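Local coordinates for resiniferatoxin-binding, phosphotriesterase-related protein (Rhodobacter sphaeroides 2.4.1, PDB 3K2G), which binds two zinc ions in a TIM-barrel active site and probably acts as a metal-dependent hydrolase of phosphoric esters, at residues T31-L37 with S102-T107; V130-Y136 with I172-I178; R232-L236 with R350-A354. One frame throughout, in Å; residues are numbered along the deposited sequence.

Contact 1: residues T31-L37 with S102-T107; sequences TLMHEHL and SIVDPT. With ZN (zinc ion), chain I.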
loop_
_atom_site.group_PDB
_atom_site.type_symbol
_atom_site.label_atom_id
_atom_site.label_comp_id
_atom_site.label_asym_id
_atom_site.label_seq_id
_atom_site.Cartn_x
_atom_site.Cartn_y
_atom_site.Cartn_z
ATOM N N THR B 31 -18.274 26.006 -13.720
ATOM C CA THR B 31 -18.397 25.250 -14.960
ATOM C C THR B 31 -18.215 23.736 -14.927
ATOM O O THR B 31 -17.461 23.201 -14.117
ATOM C CB THR B 31 -17.369 25.806 -15.983
ATOM O OG1 THR B 31 -17.592 27.209 -16.169
ATOM C CG2 THR B 31 -17.463 25.079 -17.318
ATOM N N LEU B 32 -18.916 23.062 -15.840
ATOM C CA LEU B 32 -18.800 21.622 -16.019
ATOM C C LEU B 32 -18.031 21.502 -17.337
ATOM O O LEU B 32 -18.547 21.834 -18.406
ATOM C CB LEU B 32 -20.181 20.959 -16.140
ATOM C CG LEU B 32 -21.022 20.792 -14.872
ATOM C CD1 LEU B 32 -22.393 20.214 -15.232
ATOM C CD2 LEU B 32 -20.300 19.863 -13.908
HETATM N N MSE B 33 -16.786 21.042 -17.241
HETATM C CA MSE B 33 -15.901 20.902 -18.389
HETATM C C MSE B 33 -16.217 19.801 -19.392
HETATM O O MSE B 33 -15.693 19.813 -20.509
HETATM C CB MSE B 33 -14.464 20.691 -17.906
HETATM C CG MSE B 33 -13.769 21.952 -17.399
HETATM SE SE MSE B 33 -13.576 23.317 -18.701
HETATM C CE MSE B 33 -12.744 22.253 -20.075
ATOM N N HIS B 34 -17.065 18.855 -19.021
ATOM C CA HIS B 34 -17.328 17.764 -19.942
ATOM C C HIS B 34 -18.707 17.141 -19.779
ATOM O O HIS B 34 -18.911 16.263 -18.938
ATOM C CB HIS B 34 -16.228 16.714 -19.752
ATOM C CG HIS B 34 -16.223 15.634 -20.784
ATOM N ND1 HIS B 34 -15.092 15.299 -21.494
ATOM C CD2 HIS B 34 -17.193 14.783 -21.193
ATOM C CE1 HIS B 34 -15.363 14.285 -22.297
ATOM N NE2 HIS B 34 -16.631 13.953 -22.132
ATOM N N GLU B 35 -19.644 17.593 -20.603
ATOM C CA GLU B 35 -21.013 17.083 -20.563
ATOM C C GLU B 35 -21.586 17.010 -21.971
ATOM O O GLU B 35 -21.229 17.811 -22.837
ATOM C CB GLU B 35 -21.914 18.011 -19.747
ATOM C CG GLU B 35 -21.436 18.336 -18.347
ATOM C CD GLU B 35 -21.402 17.121 -17.433
ATOM O OE1 GLU B 35 -22.208 16.189 -17.640
ATOM O OE2 GLU B 35 -20.574 17.110 -16.495
ATOM N N HIS B 36 -22.470 16.044 -22.205
ATOM C CA HIS B 36 -23.114 15.934 -23.504
ATOM C C HIS B 36 -24.558 16.331 -23.258
ATOM O O HIS B 36 -25.215 15.774 -22.374
ATOM C CB HIS B 36 -23.027 14.505 -24.026
ATOM C CG HIS B 36 -21.626 14.047 -24.266
ATOM N ND1 HIS B 36 -20.917 14.385 -25.397
ATOM C CD2 HIS B 36 -20.780 13.332 -23.488
ATOM C CE1 HIS B 36 -19.693 13.901 -25.306
ATOM N NE2 HIS B 36 -19.584 13.259 -24.157
ATOM N N LEU B 37 -25.043 17.308 -24.023
ATOM C CA LEU B 37 -26.410 17.785 -23.864
ATOM C C LEU B 37 -27.362 17.056 -24.799
ATOM O O LEU B 37 -28.547 16.913 -24.507
ATOM C CB LEU B 37 -26.455 19.292 -24.105
ATOM C CG LEU B 37 -25.486 20.017 -23.164
ATOM C CD1 LEU B 37 -25.601 21.518 -23.345
ATOM C CD2 LEU B 37 -25.792 19.626 -21.726
ATOM N N SER B 102 -21.718 27.807 -16.771
ATOM C CA SER B 102 -21.285 27.322 -18.073
ATOM C C SER B 102 -21.116 25.810 -18.201
ATOM O O SER B 102 -20.789 25.123 -17.236
ATOM C CB SER B 102 -19.948 27.986 -18.438
ATOM O OG SER B 102 -19.994 29.392 -18.239
ATOM N N ILE B 103 -21.325 25.312 -19.414
ATOM C CA ILE B 103 -21.134 23.896 -19.712
ATOM C C ILE B 103 -20.339 23.730 -21.006
ATOM O O ILE B 103 -20.600 24.412 -21.999
ATOM C CB ILE B 103 -22.467 23.142 -19.873
ATOM C CG1 ILE B 103 -23.222 23.120 -18.543
ATOM C CG2 ILE B 103 -22.189 21.707 -20.335
ATOM C CD1 ILE B 103 -24.568 22.426 -18.613
ATOM N N VAL B 104 -19.359 22.835 -20.982
ATOM C CA VAL B 104 -18.545 22.551 -22.155
ATOM C C VAL B 104 -19.037 21.225 -22.729
ATOM O O VAL B 104 -18.958 20.184 -22.071
ATOM C CB VAL B 104 -17.037 22.422 -21.803
ATOM C CG1 VAL B 104 -16.229 22.118 -23.063
ATOM C CG2 VAL B 104 -16.537 23.717 -21.158
ATOM N N ASP B 105 -19.563 21.269 -23.948
ATOM C CA ASP B 105 -20.070 20.070 -24.595
ATOM C C ASP B 105 -19.096 19.630 -25.682
ATOM O O ASP B 105 -19.023 20.236 -26.753
ATOM C CB ASP B 105 -21.443 20.334 -25.210
ATOM C CG ASP B 105 -22.097 19.065 -25.725
ATOM O OD1 ASP B 105 -21.378 18.220 -26.295
ATOM O OD2 ASP B 105 -23.325 18.922 -25.560
ATOM N N PRO B 106 -18.341 18.560 -25.418
ATOM C CA PRO B 106 -17.358 18.032 -26.366
ATOM C C PRO B 106 -17.908 17.062 -27.408
ATOM O O PRO B 106 -17.139 16.323 -28.028
ATOM C CB PRO B 106 -16.338 17.376 -25.447
ATOM C CG PRO B 106 -17.225 16.782 -24.387
ATOM C CD PRO B 106 -18.218 17.893 -24.108
ATOM N N THR B 107 -19.225 17.054 -27.599
ATOM C CA THR B 107 -19.822 16.163 -28.592
ATOM C C THR B 107 -19.286 16.601 -29.953
ATOM O O THR B 107 -19.468 17.747 -30.355
ATOM C CB THR B 107 -21.375 16.258 -28.599
ATOM O OG1 THR B 107 -21.885 15.940 -27.298
ATOM C CG2 THR B 107 -21.969 15.278 -29.610
HETATM ZN ZN ZN I . -17.808 12.408 -23.246
HETATM O O HOH W 1 -17.078 10.589 -23.327
#
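P106 sets its CG over one face of the H34 imidazole, 3.6 Å from the ring centroid and 7° off the ring normal, a CH-pi contact in which an apolar CH group of proline suits the ring face. Further back the two segments are parallel strands. L32 N donates to S102 O (3.1 Å), V104 N to L32 O (2.9 Å) and E35 N to V104 O (3.1 Å), so pairing continues past the short strand 31-32. L32 and I103 share one face of the sheet, where they meet helix 85-97. The selenium of M33, here selenomethionine, reaches V104 CG2 at 3.9 Å, and M33 also packs on helix 337-352. D105 OD1 accepts from T107 N (2.8 Å), an Asx turn, while D105 OD2 accepts from L37 N (2.8 Å). T107 OG1, itself bonded to D105 OD1 (2.5 Å), accepts from H36 ND1 (2.6 Å). That bond fixes the tautomer of H36 and leaves its NE2 to bind zinc at 2.2 Å, as H34 NE2 does. With E177, D304 and a water completing the site, this is the HxH motif at the end of the first barrel strand, characteristic of metallo-dependent hydrolases.

Contact 2: residues V130-Y136 with I172-I178; sequences VMGAGYY and IGLIGEI. With ZN (zinc ion), chain J; ZN (zinc ion), chain I; DTV ((2S,3S)-1,4-dimercaptobutane-2,3-diol), chain K.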
loop_
_atom_site.group_PDB
_atom_site.type_symbol
_atom_site.label_atom_id
_atom_site.label_comp_id
_atom_site.label_asym_id
_atom_site.label_seq_id
_atom_site.Cartn_x
_atom_site.Cartn_y
_atom_site.Cartn_z
ATOM N N VAL B 130 -20.162 25.963 -24.497
ATOM C CA VAL B 130 -18.983 25.954 -25.358
ATOM C C VAL B 130 -19.032 24.676 -26.196
ATOM O O VAL B 130 -19.263 23.593 -25.654
ATOM C CB VAL B 130 -17.676 25.957 -24.536
ATOM C CG1 VAL B 130 -16.487 25.845 -25.469
ATOM C CG2 VAL B 130 -17.582 27.234 -23.708
HETATM N N MSE B 131 -18.802 24.808 -27.504
HETATM C CA MSE B 131 -18.860 23.672 -28.429
HETATM C C MSE B 131 -17.508 23.127 -28.888
HETATM O O MSE B 131 -16.584 23.887 -29.204
HETATM C CB MSE B 131 -19.696 24.067 -29.648
HETATM C CG MSE B 131 -19.787 23.027 -30.765
HETATM SE SE MSE B 131 -21.105 23.590 -32.105
HETATM C CE MSE B 131 -20.066 25.077 -32.841
ATOM N N GLY B 132 -17.412 21.798 -28.921
ATOM C CA GLY B 132 -16.193 21.133 -29.339
ATOM C C GLY B 132 -16.154 20.817 -30.821
ATOM O O GLY B 132 -17.007 21.262 -31.588
ATOM N N ALA B 133 -15.154 20.042 -31.225
ATOM C CA ALA B 133 -14.984 19.686 -32.627
ATOM C C ALA B 133 -14.005 18.533 -32.824
ATOM O O ALA B 133 -13.398 18.046 -31.869
ATOM C CB ALA B 133 -14.510 20.903 -33.405
ATOM N N GLY B 134 -13.848 18.109 -34.073
ATOM C CA GLY B 134 -12.945 17.015 -34.380
ATOM C C GLY B 134 -13.659 15.682 -34.511
ATOM O O GLY B 134 -14.891 15.620 -34.505
ATOM N N TYR B 135 -12.878 14.613 -34.622
ATOM C CA TYR B 135 -13.419 13.269 -34.762
ATOM C C TYR B 135 -13.239 12.432 -33.503
ATOM O O TYR B 135 -12.288 12.619 -32.744
ATOM C CB TYR B 135 -12.767 12.581 -35.960
ATOM C CG TYR B 135 -13.172 13.222 -37.272
ATOM C CD1 TYR B 135 -14.409 12.939 -37.856
ATOM C CD2 TYR B 135 -12.347 14.156 -37.896
ATOM C CE1 TYR B 135 -14.816 13.572 -39.031
ATOM C CE2 TYR B 135 -12.745 14.796 -39.067
ATOM C CZ TYR B 135 -13.980 14.502 -39.629
ATOM O OH TYR B 135 -14.375 15.148 -40.779
ATOM N N TYR B 136 -14.165 11.500 -33.302
ATOM C CA TYR B 136 -14.162 10.628 -32.141
ATOM C C TYR B 136 -13.513 9.283 -32.459
ATOM O O TYR B 136 -12.685 9.183 -33.367
ATOM C CB TYR B 136 -15.607 10.440 -31.673
ATOM C CG TYR B 136 -15.753 9.997 -30.242
ATOM C CD1 TYR B 136 -14.970 10.563 -29.235
ATOM C CD2 TYR B 136 -16.710 9.049 -29.884
ATOM C CE1 TYR B 136 -15.140 10.199 -27.905
ATOM C CE2 TYR B 136 -16.889 8.681 -28.557
ATOM C CZ TYR B 136 -16.103 9.262 -27.572
ATOM O OH TYR B 136 -16.292 8.935 -26.249
ATOM N N ILE B 172 -16.525 27.142 -32.739
ATOM C CA ILE B 172 -16.099 26.283 -31.640
ATOM C C ILE B 172 -15.222 27.036 -30.655
ATOM O O ILE B 172 -14.576 28.021 -31.012
ATOM C CB ILE B 172 -15.338 25.046 -32.152
ATOM C CG1 ILE B 172 -14.089 25.478 -32.929
ATOM C CG2 ILE B 172 -16.255 24.201 -33.031
ATOM C CD1 ILE B 172 -13.211 24.319 -33.370
ATOM N N GLY B 173 -15.208 26.569 -29.411
ATOM C CA GLY B 173 -14.418 27.222 -28.381
ATOM C C GLY B 173 -13.406 26.272 -27.785
ATOM O O GLY B 173 -12.586 26.640 -26.948
ATOM N N LEU B 174 -13.475 25.028 -28.231
ATOM C CA LEU B 174 -12.573 23.989 -27.768
ATOM C C LEU B 174 -12.442 22.994 -28.900
ATOM O O LEU B 174 -13.357 22.823 -29.702
ATOM C CB LEU B 174 -13.139 23.308 -26.513
ATOM C CG LEU B 174 -12.918 21.803 -26.314
ATOM C CD1 LEU B 174 -12.438 21.537 -24.911
ATOM C CD2 LEU B 174 -14.214 21.051 -26.580
ATOM N N ILE B 175 -11.289 22.354 -28.979
ATOM C CA ILE B 175 -11.051 21.365 -30.010
ATOM C C ILE B 175 -11.273 20.010 -29.389
ATOM O O ILE B 175 -10.382 19.501 -28.705
ATOM C CB ILE B 175 -9.594 21.396 -30.511
ATOM C CG1 ILE B 175 -9.291 22.754 -31.141
ATOM C CG2 ILE B 175 -9.355 20.241 -31.475
ATOM C CD1 ILE B 175 -7.935 22.850 -31.808
ATOM N N GLY B 176 -12.430 19.392 -29.569
ATOM C CA GLY B 176 -12.463 18.103 -28.931
ATOM C C GLY B 176 -13.489 17.134 -28.406
ATOM O O GLY B 176 -14.706 17.228 -28.538
ATOM N N GLU B 177 -12.827 16.157 -27.795
ATOM C CA GLU B 177 -13.301 14.931 -27.212
ATOM C C GLU B 177 -12.790 14.165 -28.430
ATOM O O GLU B 177 -13.560 13.582 -29.194
ATOM C CB GLU B 177 -14.825 14.844 -27.108
ATOM C CG GLU B 177 -15.364 13.396 -27.022
ATOM C CD GLU B 177 -15.611 12.876 -25.607
ATOM O OE1 GLU B 177 -14.724 12.199 -25.041
ATOM O OE2 GLU B 177 -16.707 13.143 -25.069
ATOM N N ILE B 178 -11.479 14.254 -28.657
ATOM C CA ILE B 178 -10.868 13.561 -29.782
ATOM C C ILE B 178 -10.727 12.103 -29.381
ATOM O O ILE B 178 -10.173 11.796 -28.329
ATOM C CB ILE B 178 -9.471 14.116 -30.138
ATOM C CG1 ILE B 178 -9.534 15.626 -30.398
ATOM C CG2 ILE B 178 -8.943 13.405 -31.382
ATOM C CD1 ILE B 178 -10.439 16.034 -31.557
HETATM ZN ZN ZN J . -15.165 10.078 -24.104
HETATM ZN ZN ZN I . -17.808 12.408 -23.246
HETATM S S1 DTV K . -16.232 4.343 -25.241
HETATM C C1 DTV K . -17.041 5.887 -25.890
HETATM C C2 DTV K . -18.568 5.822 -25.889
HETATM O O2 DTV K . -19.000 5.643 -24.549
HETATM C C3 DTV K . -19.166 7.124 -26.451
HETATM O O3 DTV K . -18.788 8.205 -25.632
HETATM C C4 DTV K . -20.694 7.089 -26.507
HETATM S S4 DTV K . -21.349 7.965 -27.952
HETATM O O HOH W 2 -16.362 8.105 -23.417
HETATM O O HOH W 1 -17.078 10.589 -23.327
#
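The side chain of I172 forms a bump that the chain at 131-133 wraps: its CG2 lies 3.9 Å from CE of M131, a selenomethionine, and the small A133 lets I172 CD1 close to 3.7 Å from A133 CB; both I172 and A133 touch helix 150-162. The glycines supply the hollows. A beta carbon on G132 would run into G176 O and L174 CD2, one on G173 would strike V130 CG1, and one on G134 would collide with I178 CD1, which instead rests 3.9 Å from G134 CA. G134 and G176 also have backbone angles that suit only glycine well. Little conventional pairing remains: G173 N donates to M131 O (3.0 Å), with CA-H...O contacts such as G132 CA to L174 O (3.3 Å). At the far end Y136 CE1 touches E177 CG at 3.3 Å. E177 OE1 binds the zinc of chain J at 2.4 Å and E177 OE2 that of chain I at 2.2 Å, bridging them as a carboxylated lysine does in related phosphotriesterases. Y136 OH, hydrogen-bonded to DTV O3 (2.7 Å), shares a metal-bound water with that ligand. This is the bridged binuclear zinc centre at the mouth of a TIM barrel.

Contact 3: residues R232-L236 with R350-A354; sequences RHTVL and RVFDA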
loop_
_atom_site.group_PDB
_atom_site.type_symbol
_atom_site.label_atom_id
_atom_site.label_comp_id
_atom_site.label_asym_id
_atom_site.label_seq_id
_atom_site.Cartn_x
_atom_site.Cartn_y
_atom_site.Cartn_z
ATOM N N ARG B 232 -0.024 22.459 -21.869
ATOM C CA ARG B 232 -0.617 23.249 -20.790
ATOM C C ARG B 232 -2.113 23.532 -20.997
ATOM O O ARG B 232 -2.819 23.897 -20.058
ATOM C CB ARG B 232 0.146 24.569 -20.650
ATOM C CG ARG B 232 0.177 25.122 -19.241
ATOM C CD ARG B 232 1.137 24.343 -18.360
ATOM N NE ARG B 232 0.825 24.550 -16.951
ATOM C CZ ARG B 232 1.441 23.933 -15.951
ATOM N NH1 ARG B 232 2.417 23.069 -16.203
ATOM N NH2 ARG B 232 1.066 24.168 -14.699
ATOM N N HIS B 233 -2.592 23.370 -22.225
ATOM C CA HIS B 233 -4.002 23.589 -22.515
ATOM C C HIS B 233 -4.593 22.361 -23.205
ATOM O O HIS B 233 -5.480 22.459 -24.063
ATOM C CB HIS B 233 -4.167 24.860 -23.349
ATOM C CG HIS B 233 -3.801 26.103 -22.599
ATOM N ND1 HIS B 233 -4.651 26.700 -21.695
ATOM C CD2 HIS B 233 -2.636 26.794 -22.534
ATOM C CE1 HIS B 233 -4.026 27.703 -21.101
ATOM N NE2 HIS B 233 -2.801 27.780 -21.592
ATOM N N THR B 234 -4.059 21.203 -22.818
ATOM C CA THR B 234 -4.509 19.906 -23.310
ATOM C C THR B 234 -5.188 19.224 -22.121
ATOM O O THR B 234 -4.617 19.159 -21.037
ATOM C CB THR B 234 -3.330 19.027 -23.777
ATOM O OG1 THR B 234 -2.713 19.626 -24.921
ATOM C CG2 THR B 234 -3.817 17.624 -24.139
ATOM N N VAL B 235 -6.398 18.727 -22.333
ATOM C CA VAL B 235 -7.168 18.070 -21.285
ATOM C C VAL B 235 -7.273 16.575 -21.560
ATOM O O VAL B 235 -7.725 16.170 -22.633
ATOM C CB VAL B 235 -8.606 18.641 -21.205
ATOM C CG1 VAL B 235 -9.401 17.896 -20.141
ATOM C CG2 VAL B 235 -8.562 20.141 -20.886
ATOM N N LEU B 236 -6.845 15.762 -20.596
ATOM C CA LEU B 236 -6.918 14.312 -20.727
ATOM C C LEU B 236 -8.194 13.847 -20.037
ATOM O O LEU B 236 -8.312 13.952 -18.814
ATOM C CB LEU B 236 -5.709 13.654 -20.059
ATOM C CG LEU B 236 -4.339 13.992 -20.649
ATOM C CD1 LEU B 236 -3.250 13.419 -19.757
ATOM C CD2 LEU B 236 -4.227 13.430 -22.056
ATOM N N ARG B 350 -8.626 28.410 -16.377
ATOM C CA ARG B 350 -7.236 28.137 -16.745
ATOM C C ARG B 350 -7.161 27.355 -18.053
ATOM O O ARG B 350 -6.225 27.517 -18.828
ATOM C CB ARG B 350 -6.525 27.337 -15.645
ATOM C CG ARG B 350 -6.201 28.135 -14.392
ATOM C CD ARG B 350 -5.423 27.287 -13.396
ATOM N NE ARG B 350 -4.780 28.107 -12.371
ATOM C CZ ARG B 350 -5.126 28.122 -11.088
ATOM N NH1 ARG B 350 -6.121 27.358 -10.655
ATOM N NH2 ARG B 350 -4.469 28.902 -10.233
ATOM N N VAL B 351 -8.138 26.488 -18.289
ATOM C CA VAL B 351 -8.138 25.710 -19.518
ATOM C C VAL B 351 -8.182 26.622 -20.743
ATOM O O VAL B 351 -7.481 26.391 -21.730
ATOM C CB VAL B 351 -9.357 24.755 -19.582
ATOM C CG1 VAL B 351 -9.408 24.061 -20.945
ATOM C CG2 VAL B 351 -9.265 23.727 -18.454
ATOM N N PHE B 352 -8.999 27.666 -20.652
ATOM C CA PHE B 352 -9.201 28.604 -21.748
ATOM C C PHE B 352 -8.355 29.870 -21.696
ATOM O O PHE B 352 -8.280 30.599 -22.683
ATOM C CB PHE B 352 -10.667 29.026 -21.781
ATOM C CG PHE B 352 -11.618 27.899 -22.043
ATOM C CD1 PHE B 352 -11.883 27.491 -23.347
ATOM C CD2 PHE B 352 -12.275 27.266 -20.992
ATOM C CE1 PHE B 352 -12.789 26.467 -23.605
ATOM C CE2 PHE B 352 -13.186 26.235 -21.237
ATOM C CZ PHE B 352 -13.446 25.836 -22.549
ATOM N N ASP B 353 -7.725 30.128 -20.558
ATOM C CA ASP B 353 -6.957 31.356 -20.391
ATOM C C ASP B 353 -5.558 31.135 -19.836
ATOM O O ASP B 353 -5.394 30.839 -18.653
ATOM C CB ASP B 353 -7.728 32.287 -19.457
ATOM C CG ASP B 353 -7.238 33.713 -19.518
ATOM O OD1 ASP B 353 -6.008 33.914 -19.596
ATOM O OD2 ASP B 353 -8.088 34.626 -19.476
ATOM N N ALA B 354 -4.546 31.298 -20.683
ATOM C CA ALA B 354 -3.169 31.108 -20.250
ATOM C C ALA B 354 -2.670 32.203 -19.305
ATOM O O ALA B 354 -1.633 32.039 -18.669
ATOM C CB ALA B 354 -2.250 31.017 -21.465
HETATM O O HOH W 3 -3.354 26.054 -18.139
#
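One direct hydrogen bond dominates this contact: H233 ND1 donates to V351 O at 2.8 Å, with an N-H...O angle of 157°. The acceptor is a carbonyl in the last turn of helix 337-352. Carbonyls at the C-terminal end of a helix lack the full set of amide partners found further up, so a side-chain donor is well placed at V351 O; R350 O receives a weak bond from D353 N, at 3.5 Å. Histidine suits the position because its flat ring can slip in edge-on, bringing CE1 within 3.2 Å of R350 O while ND1 meets V351 O.

A water makes a second polar link. It lies within hydrogen-bonding distance of R232 O (2.9 Å) and R350 O (3.3 Å), and has more acceptors in reach than protons to give; R232 O also receives a bond from R298.

Apolar contacts complete the fit. V235, the strand residue directed at the helix, brings CG2 to 4.0 Å from V351 CG1, and the beta-branched side chains of both also pack on F258 and L300, in strands 258-261 and 299-301. Beyond the helix, the small A354 brings CB to 3.3 Å from H233 NE2.

The chemistry is therefore mostly main-chain recognition: a histidine proton and a water hold carbonyls at the C-terminal end of the helix against the start of a barrel strand, with a valine pair, V235 and V351, in apolar contact beside them.

How the contacts relate
The contacts follow one another along the chain, and all belong to one TIM barrel. Contacts 1 and 2, with centres about 10 Å apart, share the sheet through neighbouring strands 102-105 and 128-131: D105 N meets V130 O at 2.9 Å, probably a hydrogen bond. Both reach the same zinc, where H36 NE2 and E177 OE2 are 3.0 Å apart. Contact 3 lies about 15 Å from contact 1 and 13 Å from contact 2, centre to centre, away from the metals, and joins strand 234-236 to helix 337-352. F352 of that helix touches M33, V104, V130 and G173, so the C-terminal helix packs against residues of both metal-bearing contacts at the barrel end remote from the zincs.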